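Local atomic coordinates of fructose-bisphosphatase (Pyrococcus horikoshii, PDB entry 1VDW), a protein that probably hydrolyses fructose 1,6-bisphosphate to fructose 6-phosphate and phosphate in a magnesium-dependent reaction, as a homodimer of the inositol monophosphatase superfamily. Residues G213-E225 and N235-L249. Sequence-based numbering, arbitrary orientation.
Sequences GAIVKDLDGKDVE and NIIAANNEELLETIL
Ile215 and Lys217 pair with Ala239 and Ile237 in an antiparallel ladder along one edge of the five-stranded mixed sheet in this inositol monophosphatase fold, where strand 215-217 is an outermost strand. Each of the two hydrogen-bonded pairs closes a ring of two N-H...O bonds, Ile215 N lying 2.9 Å from Ala239 O; Lys217 N reaches Ile237 O from above its carbonyl plane. Helix 242-249 packs over the face that carries Ile215, Lys217 and Ile237. Lys217 runs from the strand to the helix: CB starts beside Ile237 O, CD passes Leu245 CD1 at 4.0 Å, CE nears Glu242 OE1, and NZ ends in a salt bridge, 3.1 Å from Glu242 OE1 on the syn side but tilted 28° out of the carboxylate plane, with a weak bond to OE2. The chain is extended beyond CG, whereas Glu242 bends at chi2 (59°) to bring its carboxylate across the ammonium. A methionine in place of Lys217 would probably leave the Glu242 carboxylate without its cationic mate. Beside this bridge, Ile215 CG2 presses on Leu245 CD1 at 3.5 Å. On the reverse face Val216 CG2 meets Ala238 CB, and helix 199-211 covers Val216 and Ile236. Past the strand, a type I turn swings Leu219 over Asn235, whose OD1 accepts from Asn195 N; Leu219 CD1 rests 3.3 Å from Asn235 ND2. Asp218 OD1 closes an Asx turn with Asp220 N and also accepts from Lys222 N, the two donors coming from opposite faces of its carboxylate.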
ATOM      1  N   GLY A 213      10.187  18.619   8.554  1.00 11.53           N
ATOM      2  CA  GLY A 213       9.681  19.815   7.896  1.00 12.25           C
ATOM      3  C   GLY A 213       8.195  19.857   7.589  1.00 12.27           C
ATOM      4  O   GLY A 213       7.708  20.829   7.008  1.00 13.64           O
ATOM      5  N   ALA A 214       7.458  18.819   7.962  1.00 11.42           N
ATOM      6  CA  ALA A 214       6.025  18.793   7.692  1.00 11.49           C
ATOM      7  C   ALA A 214       5.231  19.644   8.672  1.00 12.55           C
ATOM      8  O   ALA A 214       5.665  19.896   9.793  1.00 13.03           O
ATOM      9  CB  ALA A 214       5.505  17.356   7.735  1.00 11.15           C
ATOM     10  N   ILE A 215       4.063  20.084   8.221  1.00 12.70           N
ATOM     11  CA  ILE A 215       3.145  20.863   9.033  1.00 14.07           C
ATOM     12  C   ILE A 215       2.028  19.871   9.341  1.00 13.01           C
ATOM     13  O   ILE A 215       1.501  19.230   8.428  1.00 12.73           O
ATOM     14  CB  ILE A 215       2.581  22.056   8.239  1.00 15.17           C
ATOM     15  CG1 ILE A 215       3.731  22.956   7.779  1.00 17.44           C
ATOM     16  CG2 ILE A 215       1.604  22.847   9.105  1.00 15.43           C
ATOM     17  CD1 ILE A 215       3.323  24.001   6.770  1.00 21.37           C
ATOM     18  N   VAL A 216       1.680  19.717  10.614  1.00 12.64           N
ATOM     19  CA  VAL A 216       0.637  18.770  11.001  1.00 13.27           C
ATOM     20  C   VAL A 216      -0.441  19.473  11.816  1.00 12.17           C
ATOM     21  O   VAL A 216      -0.213  19.873  12.960  1.00 13.48           O
ATOM     22  CB  VAL A 216       1.222  17.602  11.834  1.00 13.44           C
ATOM     23  CG1 VAL A 216       0.152  16.554  12.090  1.00 15.49           C
ATOM     24  CG2 VAL A 216       2.416  16.983  11.106  1.00 13.63           C
ATOM     25  N   LYS A 217      -1.622  19.612  11.225  1.00 12.99           N
ATOM     26  CA  LYS A 217      -2.720  20.294  11.896  1.00 14.02           C
ATOM     27  C   LYS A 217      -3.992  19.466  11.985  1.00 13.99           C
ATOM     28  O   LYS A 217      -4.106  18.403  11.365  1.00 13.67           O
ATOM     29  CB  LYS A 217      -2.999  21.619  11.181  1.00 16.14           C
ATOM     30  CG  LYS A 217      -1.841  22.605  11.293  1.00 16.87           C
ATOM     31  CD  LYS A 217      -2.058  23.857  10.463  1.00 19.71           C
ATOM     32  CE  LYS A 217      -0.939  24.856  10.702  1.00 20.23           C
ATOM     33  NZ  LYS A 217      -1.082  26.088   9.874  1.00 21.82           N
ATOM     34  N   ASP A 218      -4.943  19.950  12.780  1.00 12.98           N
ATOM     35  CA  ASP A 218      -6.219  19.272  12.943  1.00 14.53           C
ATOM     36  C   ASP A 218      -7.275  19.961  12.087  1.00 14.08           C
ATOM     37  O   ASP A 218      -6.954  20.838  11.282  1.00 14.49           O
ATOM     38  CB  ASP A 218      -6.660  19.253  14.418  1.00 15.42           C
ATOM     39  CG  ASP A 218      -6.782  20.645  15.031  1.00 15.59           C
ATOM     40  OD1 ASP A 218      -7.035  21.624  14.299  1.00 14.91           O
ATOM     41  OD2 ASP A 218      -6.645  20.750  16.268  1.00 17.99           O
ATOM     42  N   LEU A 219      -8.530  19.557  12.260  1.00 15.16           N
ATOM     43  CA  LEU A 219      -9.635  20.118  11.491  1.00 16.75           C
ATOM     44  C   LEU A 219      -9.836  21.614  11.711  1.00 15.97           C
ATOM     45  O   LEU A 219     -10.414  22.292  10.864  1.00 16.54           O
ATOM     46  CB  LEU A 219     -10.935  19.378  11.826  1.00 19.16           C
ATOM     47  CG  LEU A 219     -11.049  17.914  11.392  1.00 21.54           C
ATOM     48  CD1 LEU A 219     -12.349  17.320  11.919  1.00 22.28           C
ATOM     49  CD2 LEU A 219     -10.995  17.829   9.878  1.00 21.78           C
ATOM     50  N   ASP A 220      -9.362  22.122  12.846  1.00 15.91           N
ATOM     51  CA  ASP A 220      -9.501  23.541  13.163  1.00 15.81           C
ATOM     52  C   ASP A 220      -8.313  24.357  12.670  1.00 15.96           C
ATOM     53  O   ASP A 220      -8.232  25.557  12.930  1.00 15.68           O
ATOM     54  CB  ASP A 220      -9.654  23.746  14.673  1.00 16.62           C
ATOM     55  CG  ASP A 220     -10.847  23.009  15.246  1.00 17.40           C
ATOM     56  OD1 ASP A 220     -11.895  22.951  14.569  1.00 20.32           O
ATOM     57  OD2 ASP A 220     -10.738  22.499  16.379  1.00 20.03           O
ATOM     58  N   GLY A 221      -7.388  23.706  11.971  1.00 15.19           N
ATOM     59  CA  GLY A 221      -6.222  24.403  11.458  1.00 15.79           C
ATOM     60  C   GLY A 221      -5.152  24.695  12.493  1.00 14.24           C
ATOM     61  O   GLY A 221      -4.267  25.518  12.258  1.00 15.80           O
ATOM     62  N   LYS A 222      -5.220  24.016  13.634  1.00 14.00           N
ATOM     63  CA  LYS A 222      -4.249  24.206  14.706  1.00 14.19           C
ATOM     64  C   LYS A 222      -3.289  23.029  14.757  1.00 14.20           C
ATOM     65  O   LYS A 222      -3.661  21.901  14.429  1.00 13.94           O
ATOM     66  CB  LYS A 222      -4.962  24.332  16.053  1.00 14.20           C
ATOM     67  CG  LYS A 222      -5.773  25.608  16.223  1.00 15.20           C
ATOM     68  CD  LYS A 222      -4.857  26.822  16.297  1.00 16.57           C
ATOM     69  CE  LYS A 222      -5.633  28.086  16.643  1.00 17.64           C
ATOM     70  NZ  LYS A 222      -4.726  29.263  16.758  1.00 20.39           N
ATOM     71  N   ASP A 223      -2.054  23.290  15.168  1.00 13.88           N
ATOM     72  CA  ASP A 223      -1.060  22.230  15.264  1.00 15.02           C
ATOM     73  C   ASP A 223      -1.578  21.104  16.138  1.00 17.11           C
ATOM     74  O   ASP A 223      -2.141  21.338  17.207  1.00 16.26           O
ATOM     75  CB  ASP A 223       0.253  22.761  15.848  1.00 16.80           C
ATOM     76  CG  ASP A 223       0.998  23.654  14.884  1.00 19.34           C
ATOM     77  OD1 ASP A 223       1.106  23.283  13.697  1.00 20.10           O
ATOM     78  OD2 ASP A 223       1.485  24.722  15.310  1.00 25.70           O
ATOM     79  N   VAL A 224      -1.390  19.875  15.674  1.00 17.39           N
ATOM     80  CA  VAL A 224      -1.833  18.715  16.427  1.00 20.09           C
ATOM     81  C   VAL A 224      -0.998  18.572  17.693  1.00 21.74           C
ATOM     82  O   VAL A 224       0.220  18.721  17.661  1.00 21.76           O
ATOM     83  CB  VAL A 224      -1.698  17.428  15.584  1.00 20.25           C
ATOM     84  CG1 VAL A 224      -2.041  16.206  16.428  1.00 21.70           C
ATOM     85  CG2 VAL A 224      -2.617  17.511  14.378  1.00 21.31           C
ATOM     86  N   GLU A 225      -1.668  18.301  18.808  1.00 23.82           N
ATOM     87  CA  GLU A 225      -0.988  18.119  20.084  1.00 26.14           C
ATOM     88  C   GLU A 225      -1.124  16.666  20.511  1.00 24.85           C
ATOM     89  O   GLU A 225      -2.234  16.171  20.700  1.00 27.06           O
ATOM     90  CB  GLU A 225      -1.594  19.021  21.160  1.00 28.07           C
ATOM     91  CG  GLU A 225      -1.421  20.507  20.909  1.00 32.20           C
ATOM     92  CD  GLU A 225      -1.912  21.351  22.069  1.00 34.11           C
ATOM     93  OE1 GLU A 225      -3.101  21.225  22.436  1.00 35.71           O
ATOM     94  OE2 GLU A 225      -1.112  22.141  22.615  1.00 35.86           O
ATOM     95  N   ASN A 235      -7.992  13.655  14.189  1.00 16.48           N
ATOM     96  CA  ASN A 235      -8.010  13.816  12.741  1.00 16.51           C
ATOM     97  C   ASN A 235      -6.755  14.590  12.401  1.00 17.36           C
ATOM     98  O   ASN A 235      -6.358  15.494  13.137  1.00 19.99           O
ATOM     99  CB  ASN A 235      -9.228  14.618  12.294  1.00 17.70           C
ATOM    100  CG  ASN A 235     -10.519  13.886  12.534  1.00 18.43           C
ATOM    101  OD1 ASN A 235     -10.735  12.798  12.007  1.00 18.43           O
ATOM    102  ND2 ASN A 235     -11.391  14.479  13.341  1.00 22.85           N
ATOM    103  N   ILE A 236      -6.122  14.242  11.290  1.00 15.67           N
ATOM    104  CA  ILE A 236      -4.915  14.944  10.910  1.00 15.10           C
ATOM    105  C   ILE A 236      -4.855  15.353   9.450  1.00 13.45           C
ATOM    106  O   ILE A 236      -5.368  14.668   8.559  1.00 13.47           O
ATOM    107  CB  ILE A 236      -3.655  14.106  11.210  1.00 17.81           C
ATOM    108  CG1 ILE A 236      -3.705  12.795  10.422  1.00 16.86           C
ATOM    109  CG2 ILE A 236      -3.543  13.846  12.707  1.00 20.07           C
ATOM    110  CD1 ILE A 236      -2.439  11.957  10.540  1.00 20.00           C
ATOM    111  N   ILE A 237      -4.238  16.506   9.232  1.00 13.44           N
ATOM    112  CA  ILE A 237      -3.996  17.028   7.904  1.00 13.82           C
ATOM    113  C   ILE A 237      -2.529  17.429   7.992  1.00 13.37           C
ATOM    114  O   ILE A 237      -2.190  18.465   8.575  1.00 14.20           O
ATOM    115  CB  ILE A 237      -4.858  18.265   7.575  1.00 15.70           C
ATOM    116  CG1 ILE A 237      -6.346  17.902   7.605  1.00 18.29           C
ATOM    117  CG2 ILE A 237      -4.494  18.783   6.197  1.00 18.13           C
ATOM    118  CD1 ILE A 237      -6.923  17.715   8.995  1.00 19.98           C
ATOM    119  N   ALA A 238      -1.662  16.575   7.459  1.00 12.53           N
ATOM    120  CA  ALA A 238      -0.222  16.804   7.474  1.00 11.98           C
ATOM    121  C   ALA A 238       0.240  17.047   6.048  1.00 12.21           C
ATOM    122  O   ALA A 238      -0.155  16.319   5.133  1.00 13.27           O
ATOM    123  CB  ALA A 238       0.494  15.594   8.066  1.00 13.43           C
ATOM    124  N   ALA A 239       1.080  18.055   5.848  1.00 11.42           N
ATOM    125  CA  ALA A 239       1.542  18.361   4.504  1.00 11.48           C
ATOM    126  C   ALA A 239       2.926  18.979   4.461  1.00 12.12           C
ATOM    127  O   ALA A 239       3.473  19.399   5.481  1.00 13.36           O
ATOM    128  CB  ALA A 239       0.537  19.286   3.808  1.00 13.39           C
ATOM    129  N   ASN A 240       3.475  19.040   3.256  1.00 11.75           N
ATOM    130  CA  ASN A 240       4.798  19.607   3.030  1.00 13.63           C
ATOM    131  C   ASN A 240       4.673  21.034   2.503  1.00 16.18           C
ATOM    132  O   ASN A 240       5.651  21.619   2.038  1.00 18.33           O
ATOM    133  CB  ASN A 240       5.552  18.762   2.001  1.00 13.07           C
ATOM    134  CG  ASN A 240       4.875  18.756   0.636  1.00 12.47           C
ATOM    135  OD1 ASN A 240       3.797  19.327   0.451  1.00 13.19           O
ATOM    136  ND2 ASN A 240       5.507  18.098  -0.325  1.00 13.10           N
ATOM    137  N   ASN A 241       3.473  21.595   2.592  1.00 15.33           N
ATOM    138  CA  ASN A 241       3.219  22.930   2.067  1.00 17.38           C
ATOM    139  C   ASN A 241       1.981  23.512   2.743  1.00 17.30           C
ATOM    140  O   ASN A 241       0.929  22.877   2.772  1.00 16.98           O
ATOM    141  CB  ASN A 241       3.019  22.810   0.551  1.00 18.08           C
ATOM    142  CG  ASN A 241       2.758  24.136  -0.122  1.00 20.11           C
ATOM    143  OD1 ASN A 241       1.641  24.649  -0.096  1.00 21.29           O
ATOM    144  ND2 ASN A 241       3.793  24.696  -0.736  1.00 20.62           N
ATOM    145  N   GLU A 242       2.113  24.721   3.286  1.00 18.78           N
ATOM    146  CA  GLU A 242       1.006  25.379   3.977  1.00 18.59           C
ATOM    147  C   GLU A 242      -0.183  25.671   3.064  1.00 16.78           C
ATOM    148  O   GLU A 242      -1.332  25.493   3.466  1.00 17.61           O
ATOM    149  CB  GLU A 242       1.491  26.679   4.627  1.00 20.64           C
ATOM    150  CG  GLU A 242       0.417  27.481   5.362  1.00 22.24           C
ATOM    151  CD  GLU A 242      -0.259  26.708   6.484  1.00 23.26           C
ATOM    152  OE1 GLU A 242       0.433  25.949   7.197  1.00 25.20           O
ATOM    153  OE2 GLU A 242      -1.485  26.874   6.668  1.00 24.78           O
ATOM    154  N   GLU A 243       0.085  26.117   1.841  1.00 17.86           N
ATOM    155  CA  GLU A 243      -1.001  26.421   0.912  1.00 19.48           C
ATOM    156  C   GLU A 243      -1.812  25.168   0.590  1.00 17.75           C
ATOM    157  O   GLU A 243      -3.037  25.217   0.513  1.00 18.07           O
ATOM    158  CB  GLU A 243      -0.457  27.028  -0.384  1.00 21.15           C
ATOM    159  CG  GLU A 243      -1.548  27.496  -1.339  1.00 25.51           C
ATOM    160  CD  GLU A 243      -0.996  28.074  -2.629  1.00 28.74           C
ATOM    161  OE1 GLU A 243      -1.792  28.627  -3.418  1.00 31.89           O
ATOM    162  OE2 GLU A 243       0.229  27.973  -2.857  1.00 30.94           O
ATOM    163  N   LEU A 244      -1.124  24.046   0.402  1.00 17.64           N
ATOM    164  CA  LEU A 244      -1.797  22.785   0.106  1.00 16.78           C
ATOM    165  C   LEU A 244      -2.647  22.366   1.301  1.00 14.55           C
ATOM    166  O   LEU A 244      -3.796  21.953   1.149  1.00 15.55           O
ATOM    167  CB  LEU A 244      -0.762  21.700  -0.210  1.00 17.43           C
ATOM    168  CG  LEU A 244      -1.266  20.255  -0.308  1.00 16.71           C
ATOM    169  CD1 LEU A 244      -2.365  20.156  -1.350  1.00 17.62           C
ATOM    170  CD2 LEU A 244      -0.103  19.331  -0.658  1.00 17.22           C
ATOM    171  N   LEU A 245      -2.075  22.487   2.493  1.00 15.59           N
ATOM    172  CA  LEU A 245      -2.787  22.125   3.711  1.00 16.21           C
ATOM    173  C   LEU A 245      -4.068  22.950   3.815  1.00 15.61           C
ATOM    174  O   LEU A 245      -5.138  22.418   4.102  1.00 16.38           O
ATOM    175  CB  LEU A 245      -1.894  22.362   4.933  1.00 17.46           C
ATOM    176  CG  LEU A 245      -2.301  21.683   6.246  1.00 18.87           C
ATOM    177  CD1 LEU A 245      -1.120  21.690   7.200  1.00 19.36           C
ATOM    178  CD2 LEU A 245      -3.501  22.382   6.861  1.00 22.00           C
ATOM    179  N   GLU A 246      -3.959  24.253   3.574  1.00 17.53           N
ATOM    180  CA  GLU A 246      -5.128  25.119   3.642  1.00 18.51           C
ATOM    181  C   GLU A 246      -6.144  24.772   2.558  1.00 18.50           C
ATOM    182  O   GLU A 246      -7.352  24.830   2.791  1.00 18.82           O
ATOM    183  CB  GLU A 246      -4.704  26.588   3.546  1.00 20.04           C
ATOM    184  CG  GLU A 246      -4.084  27.098   4.839  1.00 22.48           C
ATOM    185  CD  GLU A 246      -3.695  28.557   4.777  1.00 24.48           C
ATOM    186  OE1 GLU A 246      -4.479  29.360   4.227  1.00 26.20           O
ATOM    187  OE2 GLU A 246      -2.610  28.903   5.291  1.00 26.31           O
ATOM    188  N   THR A 247      -5.658  24.399   1.378  1.00 18.61           N
ATOM    189  CA  THR A 247      -6.549  24.020   0.289  1.00 19.35           C
ATOM    190  C   THR A 247      -7.314  22.758   0.676  1.00 18.39           C
ATOM    191  O   THR A 247      -8.503  22.629   0.391  1.00 17.97           O
ATOM    192  CB  THR A 247      -5.767  23.760  -1.010  1.00 20.99           C
ATOM    193  OG1 THR A 247      -5.197  24.990  -1.473  1.00 22.95           O
ATOM    194  CG2 THR A 247      -6.683  23.184  -2.085  1.00 23.24           C
ATOM    195  N   ILE A 248      -6.627  21.827   1.332  1.00 16.27           N
ATOM    196  CA  ILE A 248      -7.270  20.594   1.763  1.00 16.16           C
ATOM    197  C   ILE A 248      -8.366  20.914   2.778  1.00 16.04           C
ATOM    198  O   ILE A 248      -9.475  20.395   2.687  1.00 16.09           O
ATOM    199  CB  ILE A 248      -6.242  19.619   2.388  1.00 15.75           C
ATOM    200  CG1 ILE A 248      -5.301  19.100   1.296  1.00 16.23           C
ATOM    201  CG2 ILE A 248      -6.963  18.460   3.074  1.00 15.51           C
ATOM    202  CD1 ILE A 248      -4.124  18.299   1.816  1.00 17.28           C
ATOM    203  N   LEU A 249      -8.057  21.777   3.742  1.00 17.27           N
ATOM    204  CA  LEU A 249      -9.044  22.148   4.750  1.00 18.87           C
ATOM    205  C   LEU A 249     -10.277  22.779   4.107  1.00 19.21           C
ATOM    206  O   LEU A 249     -11.408  22.486   4.498  1.00 19.80           O
ATOM    207  CB  LEU A 249      -8.429  23.116   5.766  1.00 19.61           C
ATOM    208  CG  LEU A 249      -7.373  22.520   6.704  1.00 20.85           C
ATOM    209  CD1 LEU A 249      -6.777  23.622   7.567  1.00 21.95           C
ATOM    210  CD2 LEU A 249      -8.004  21.437   7.568  1.00 22.49           C
TER